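Local coordinates for angiotensin-converting enzyme (Anopheles gambiae, PDB 6S1Y), which probably acts as a zinc-dependent peptidase of the angiotensin-converting enzyme family, trimming small peptides in the malaria mosquito, at residues D294-S299 and S392-T397; E219-Y224 and D577-W582. All coordinates share one frame; numbering follows the deposited sequence.

Interaction 1 (D294-S299 and S392-T397); sequences DDFFTS and SLSVST
F296 spans the gap between the two segments, and its phenyl ring alone carries the contact from the 294-299 side. The ring lies obliquely to both of its partners: CE2 comes to 3.7 Å from CG2 of V395, and CZ lies 3.9 Å from CB of S394. With CG anti to the backbone N (chi1 -159°), the benzyl group extends from its helix toward the end of the other one, and the side chains of F296 and V395 run past one another in opposing senses. V395 meets the ring with one branch, since its CG1 stands anti to the backbone N (chi1 169°) and CG2 is the methyl left beside that N. The contact is purely apolar, and all three residues are buried.

S394 offers its methylene to the phenyl ring while its hydroxyl is engaged elsewhere, in a hydrogen bond with I532 N. The carbonyl O of S394 accepts two bonds from T397, from N at 3.1 Å and from OG1 at 2.8 Å, the latter at a C=O...O angle of 161°, and because the same OG1 also caps H400 N as the N-cap of the following helix, one hydroxyl ties the turn after V395 to the start of that helix.

The rings of Y533 and H400 also meet that of F296. Helix 286-299 thus packs near the C-terminal end of helix 381-395, the helix that carries the zinc ligand E385; helix 349-368, with the two zinc-binding histidines, touches V395 through H356, and helix 495-514 reaches S394 through H508.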
loop_
_atom_site.group_PDB
_atom_site.type_symbol
_atom_site.label_atom_id
_atom_site.label_comp_id
_atom_site.label_asym_id
_atom_site.label_seq_id
_atom_site.Cartn_x
_atom_site.Cartn_y
_atom_site.Cartn_z
ATOM N N ASP A 294 -10.244 16.409 -2.993
ATOM C CA ASP A 294 -11.443 16.784 -2.245
ATOM C C ASP A 294 -12.631 16.959 -3.184
ATOM O O ASP A 294 -13.721 16.433 -2.934
ATOM C CB ASP A 294 -11.171 18.086 -1.467
ATOM C CG ASP A 294 -12.195 18.352 -0.356
ATOM O OD1 ASP A 294 -12.976 17.443 -0.006
ATOM O OD2 ASP A 294 -12.211 19.496 0.170
ATOM N N ASP A 295 -12.418 17.672 -4.295
ATOM C CA ASP A 295 -13.492 17.907 -5.263
ATOM C C ASP A 295 -14.039 16.607 -5.838
ATOM O O ASP A 295 -15.248 16.475 -6.058
ATOM C CB ASP A 295 -12.995 18.790 -6.403
ATOM C CG ASP A 295 -14.049 18.987 -7.484
ATOM O OD1 ASP A 295 -15.048 19.717 -7.228
ATOM O OD2 ASP A 295 -13.890 18.417 -8.591
ATOM N N PHE A 296 -13.168 15.640 -6.122
ATOM C CA PHE A 296 -13.652 14.383 -6.680
ATOM C C PHE A 296 -14.593 13.703 -5.691
ATOM O O PHE A 296 -15.695 13.278 -6.056
ATOM C CB PHE A 296 -12.471 13.487 -7.052
ATOM C CG PHE A 296 -12.807 12.423 -8.060
ATOM C CD1 PHE A 296 -13.733 11.443 -7.768
ATOM C CD2 PHE A 296 -12.182 12.395 -9.296
ATOM C CE1 PHE A 296 -14.044 10.467 -8.682
ATOM C CE2 PHE A 296 -12.488 11.413 -10.217
ATOM C CZ PHE A 296 -13.416 10.449 -9.908
ATOM N N PHE A 297 -14.195 13.636 -4.418
ATOM C CA PHE A 297 -15.054 13.014 -3.412
ATOM C C PHE A 297 -16.368 13.782 -3.239
ATOM O O PHE A 297 -17.433 13.173 -3.082
ATOM C CB PHE A 297 -14.316 12.920 -2.074
ATOM C CG PHE A 297 -13.405 11.731 -1.958
ATOM C CD1 PHE A 297 -13.930 10.452 -1.789
ATOM C CD2 PHE A 297 -12.028 11.881 -1.997
ATOM C CE1 PHE A 297 -13.088 9.336 -1.685
ATOM C CE2 PHE A 297 -11.182 10.766 -1.882
ATOM C CZ PHE A 297 -11.719 9.499 -1.725
ATOM N N THR A 298 -16.315 15.118 -3.248
ATOM C CA THR A 298 -17.559 15.887 -3.125
ATOM C C THR A 298 -18.454 15.678 -4.347
ATOM O O THR A 298 -19.676 15.543 -4.209
ATOM C CB THR A 298 -17.270 17.376 -2.910
ATOM O OG1 THR A 298 -16.523 17.900 -4.011
ATOM C CG2 THR A 298 -16.462 17.590 -1.630
ATOM N N SER A 299 -17.862 15.598 -5.546
ATOM C CA SER A 299 -18.635 15.263 -6.735
ATOM C C SER A 299 -19.388 13.951 -6.589
ATOM O O SER A 299 -20.329 13.700 -7.352
ATOM C CB SER A 299 -17.714 15.172 -7.953
ATOM O OG SER A 299 -17.182 13.849 -8.080
ATOM N N SER A 392 -8.421 6.713 -8.208
ATOM C CA SER A 392 -7.274 6.875 -9.096
ATOM C C SER A 392 -7.490 6.161 -10.422
ATOM O O SER A 392 -6.982 6.620 -11.455
ATOM C CB SER A 392 -5.998 6.349 -8.434
ATOM O OG SER A 392 -5.579 7.221 -7.409
ATOM N N LEU A 393 -8.225 5.041 -10.420
ATOM C CA LEU A 393 -8.560 4.384 -11.689
ATOM C C LEU A 393 -9.355 5.310 -12.613
ATOM O O LEU A 393 -9.112 5.337 -13.820
ATOM C CB LEU A 393 -9.334 3.085 -11.438
ATOM C CG LEU A 393 -8.470 1.903 -10.966
ATOM C CD1 LEU A 393 -9.314 0.692 -10.589
ATOM C CD2 LEU A 393 -7.483 1.490 -12.028
ATOM N N SER A 394 -10.317 6.070 -12.072
ATOM C CA SER A 394 -11.059 7.014 -12.906
ATOM C C SER A 394 -10.172 8.185 -13.315
ATOM O O SER A 394 -10.175 8.595 -14.484
ATOM C CB SER A 394 -12.306 7.537 -12.173
ATOM O OG SER A 394 -13.349 6.572 -12.112
ATOM N N VAL A 395 -9.401 8.726 -12.362
ATOM C CA VAL A 395 -8.568 9.888 -12.630
ATOM C C VAL A 395 -7.554 9.596 -13.717
ATOM O O VAL A 395 -7.106 10.506 -14.422
ATOM C CB VAL A 395 -7.844 10.345 -11.348
ATOM C CG1 VAL A 395 -6.797 11.364 -11.712
ATOM C CG2 VAL A 395 -8.806 10.934 -10.353
ATOM N N SER A 396 -7.152 8.328 -13.860
ATOM C CA SER A 396 -6.090 8.005 -14.793
ATOM C C SER A 396 -6.570 7.983 -16.237
ATOM O O SER A 396 -5.741 8.088 -17.143
ATOM C CB SER A 396 -5.466 6.664 -14.419
ATOM O OG SER A 396 -6.350 5.585 -14.689
ATOM N N THR A 397 -7.873 7.890 -16.470
ATOM C CA THR A 397 -8.378 7.784 -17.828
ATOM C C THR A 397 -8.083 9.050 -18.624
ATOM O O THR A 397 -8.072 10.159 -18.074
ATOM C CB THR A 397 -9.882 7.551 -17.840
ATOM O OG1 THR A 397 -10.529 8.672 -17.230
ATOM C CG2 THR A 397 -10.233 6.277 -17.105
#

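Interaction 2 (E219-Y224 and D577-W582); sequences EQLHAY and DPLYQW
Y224 and W582 form an offset edge-to-face pair, the edge of the indole turned to the phenol's face. The six-membered ring of W582 lies 5.6 Å from the Y224 ring between centroids, with the planes at 66°. W582 CZ3 stands over that face toward its rim, 4.1 Å from CE1 of Y224, and CH2 is 4.1 Å from the phenol OH, which meets the indole near its plane. Both aromatic groups have CG anti to the backbone N, and chi2 is near perpendicular in both. Y224 points its CB toward the other helix; W582 does not, and it is the far rim of its indole that arrives at the phenol.

About one turn earlier on helix 203-233, at the closest backbone approach, Q220 meets Y580 in a different way. The first torsion of Q220 sets CG beside the backbone N and anti to the carbonyl carbon (chi1 -65°), which puts this methylene at the edge of the phenol ring, 3.8 Å from Y580 CE1 and near the ring plane. A bend at chi2 then turns the amide, whose plane is steeply inclined to that ring. A third contact, off the line joining these two, is L221 CD1 with L579 CD2 at 4.4 Å. No hydrogen bond links the segments, although Q220 O accepts one from N587 ND2, farther along helix 577-590.

Helix 414-429 borders the interface, F421 touching L579 and I418 touching W582. With axes 9.9 Å apart and crossing at 57°, the short segments form an ordinary helix-helix packing of the predominantly helical angiotensin-converting enzyme fold.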
loop_
_atom_site.group_PDB
_atom_site.type_symbol
_atom_site.label_atom_id
_atom_site.label_comp_id
_atom_site.label_asym_id
_atom_site.label_seq_id
_atom_site.Cartn_x
_atom_site.Cartn_y
_atom_site.Cartn_z
ATOM N N GLU A 219 3.833 -12.332 -16.898
ATOM C CA GLU A 219 5.054 -12.779 -17.570
ATOM C C GLU A 219 5.152 -12.209 -18.982
ATOM O O GLU A 219 6.256 -11.885 -19.439
ATOM C CB GLU A 219 5.144 -14.315 -17.550
ATOM C CG GLU A 219 5.377 -14.816 -16.097
ATOM C CD GLU A 219 5.592 -16.329 -15.941
ATOM O OE1 GLU A 219 6.211 -16.682 -14.920
ATOM O OE2 GLU A 219 5.139 -17.135 -16.798
ATOM N N GLN A 220 4.036 -12.039 -19.683
ATOM C CA GLN A 220 4.093 -11.359 -20.966
ATOM C C GLN A 220 4.559 -9.914 -20.811
ATOM O O GLN A 220 5.354 -9.427 -21.615
ATOM C CB GLN A 220 2.725 -11.419 -21.653
ATOM C CG GLN A 220 2.294 -12.839 -22.042
ATOM C CD GLN A 220 3.231 -13.463 -23.056
ATOM O OE1 GLN A 220 3.623 -12.823 -24.028
ATOM N NE2 GLN A 220 3.599 -14.722 -22.822
ATOM N N LEU A 221 4.091 -9.208 -19.784
ATOM C CA LEU A 221 4.459 -7.797 -19.625
ATOM C C LEU A 221 5.918 -7.671 -19.235
ATOM O O LEU A 221 6.665 -6.875 -19.816
ATOM C CB LEU A 221 3.584 -7.146 -18.561
ATOM C CG LEU A 221 3.817 -5.654 -18.337
ATOM C CD1 LEU A 221 3.586 -4.856 -19.643
ATOM C CD2 LEU A 221 2.889 -5.120 -17.223
ATOM N N HIS A 222 6.330 -8.434 -18.209
ATOM C CA HIS A 222 7.736 -8.567 -17.859
ATOM C C HIS A 222 8.602 -8.810 -19.082
ATOM O O HIS A 222 9.684 -8.229 -19.212
ATOM C CB HIS A 222 7.887 -9.725 -16.874
ATOM C CG HIS A 222 9.299 -10.071 -16.546
ATOM N ND1 HIS A 222 10.131 -10.703 -17.439
ATOM C CD2 HIS A 222 10.023 -9.873 -15.421
ATOM C CE1 HIS A 222 11.317 -10.860 -16.886
ATOM N NE2 HIS A 222 11.275 -10.372 -15.659
ATOM N N ALA A 223 8.153 -9.670 -19.991
ATOM C CA ALA A 223 8.979 -9.999 -21.155
ATOM C C ALA A 223 9.117 -8.810 -22.096
ATOM O O ALA A 223 10.176 -8.593 -22.687
ATOM C CB ALA A 223 8.381 -11.192 -21.886
ATOM N N TYR A 224 8.055 -8.026 -22.260
ATOM C CA TYR A 224 8.145 -6.851 -23.125
ATOM C C TYR A 224 9.056 -5.793 -22.517
ATOM O O TYR A 224 9.933 -5.250 -23.194
ATOM C CB TYR A 224 6.754 -6.287 -23.387
ATOM C CG TYR A 224 6.762 -5.178 -24.424
ATOM C CD1 TYR A 224 6.752 -5.482 -25.771
ATOM C CD2 TYR A 224 6.843 -3.840 -24.050
ATOM C CE1 TYR A 224 6.796 -4.494 -26.732
ATOM C CE2 TYR A 224 6.861 -2.820 -25.015
ATOM C CZ TYR A 224 6.842 -3.155 -26.352
ATOM O OH TYR A 224 6.874 -2.184 -27.309
ATOM N N ASP A 577 -7.289 -7.402 -20.169
ATOM C CA ASP A 577 -7.279 -8.394 -21.243
ATOM C C ASP A 577 -6.811 -7.786 -22.564
ATOM O O ASP A 577 -6.079 -8.450 -23.299
ATOM C CB ASP A 577 -8.646 -9.054 -21.436
ATOM C CG ASP A 577 -8.593 -10.195 -22.461
ATOM O OD1 ASP A 577 -8.016 -11.275 -22.163
ATOM O OD2 ASP A 577 -9.072 -9.976 -23.596
ATOM N N PRO A 578 -7.217 -6.563 -22.929
ATOM C CA PRO A 578 -6.715 -6.009 -24.201
ATOM C C PRO A 578 -5.195 -5.883 -24.223
ATOM O O PRO A 578 -4.557 -6.143 -25.255
ATOM C CB PRO A 578 -7.419 -4.645 -24.300
ATOM C CG PRO A 578 -8.662 -4.790 -23.440
ATOM C CD PRO A 578 -8.241 -5.695 -22.303
ATOM N N LEU A 579 -4.586 -5.517 -23.096
ATOM C CA LEU A 579 -3.133 -5.469 -23.041
ATOM C C LEU A 579 -2.544 -6.869 -23.189
ATOM O O LEU A 579 -1.588 -7.075 -23.946
ATOM C CB LEU A 579 -2.670 -4.833 -21.730
ATOM C CG LEU A 579 -1.150 -4.811 -21.513
ATOM C CD1 LEU A 579 -0.502 -3.912 -22.576
ATOM C CD2 LEU A 579 -0.768 -4.344 -20.101
ATOM N N TYR A 580 -3.114 -7.842 -22.470
ATOM C CA TYR A 580 -2.641 -9.224 -22.543
ATOM C C TYR A 580 -2.644 -9.743 -23.971
ATOM O O TYR A 580 -1.682 -10.400 -24.389
ATOM C CB TYR A 580 -3.522 -10.115 -21.668
ATOM C CG TYR A 580 -3.136 -11.578 -21.620
ATOM C CD1 TYR A 580 -1.816 -11.966 -21.456
ATOM C CD2 TYR A 580 -4.109 -12.586 -21.686
ATOM C CE1 TYR A 580 -1.460 -13.316 -21.380
ATOM C CE2 TYR A 580 -3.756 -13.948 -21.604
ATOM C CZ TYR A 580 -2.431 -14.303 -21.450
ATOM O OH TYR A 580 -2.083 -15.646 -21.383
ATOM N N GLN A 581 -3.723 -9.485 -24.726
ATOM C CA GLN A 581 -3.798 -9.973 -26.101
ATOM C C GLN A 581 -2.734 -9.307 -26.962
ATOM O O GLN A 581 -2.120 -9.951 -27.812
ATOM C CB GLN A 581 -5.181 -9.739 -26.699
ATOM C CG GLN A 581 -6.321 -10.382 -25.948
ATOM C CD GLN A 581 -6.164 -11.906 -25.796
ATOM O OE1 GLN A 581 -5.670 -12.596 -26.695
ATOM N NE2 GLN A 581 -6.577 -12.426 -24.648
ATOM N N TRP A 582 -2.479 -8.024 -26.738
ATOM C CA TRP A 582 -1.496 -7.331 -27.554
ATOM C C TRP A 582 -0.092 -7.844 -27.263
ATOM O O TRP A 582 0.685 -8.089 -28.186
ATOM C CB TRP A 582 -1.585 -5.826 -27.325
ATOM C CG TRP A 582 -0.733 -5.068 -28.266
ATOM C CD1 TRP A 582 -1.048 -4.682 -29.536
ATOM C CD2 TRP A 582 0.604 -4.615 -28.027
ATOM N NE1 TRP A 582 -0.001 -3.990 -30.088
ATOM C CE2 TRP A 582 1.031 -3.951 -29.185
ATOM C CE3 TRP A 582 1.465 -4.694 -26.939
ATOM C CZ2 TRP A 582 2.293 -3.371 -29.288
ATOM C CZ3 TRP A 582 2.705 -4.109 -27.040
ATOM C CH2 TRP A 582 3.106 -3.454 -28.205
#

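Interaction 1 is nested along the chain inside the loop closed by interaction 2: segment 219-224 comes first, then 294-299 and 392-397, and finally 577-582. Their centres lie about 27 Å apart, and the nearest atoms are about 12 Å from each other, so the two do not touch. They share no helix: interaction 1 joins helices 286-299 and 381-395, whereas interaction 2 joins helices 203-233 and 577-590. All four segments belong to the same angiotensin-converting enzyme fold. Interaction 1 involves the helix bearing a zinc ligand, while interaction 2 brings the C-terminal part of the chain back against a helix from its first half.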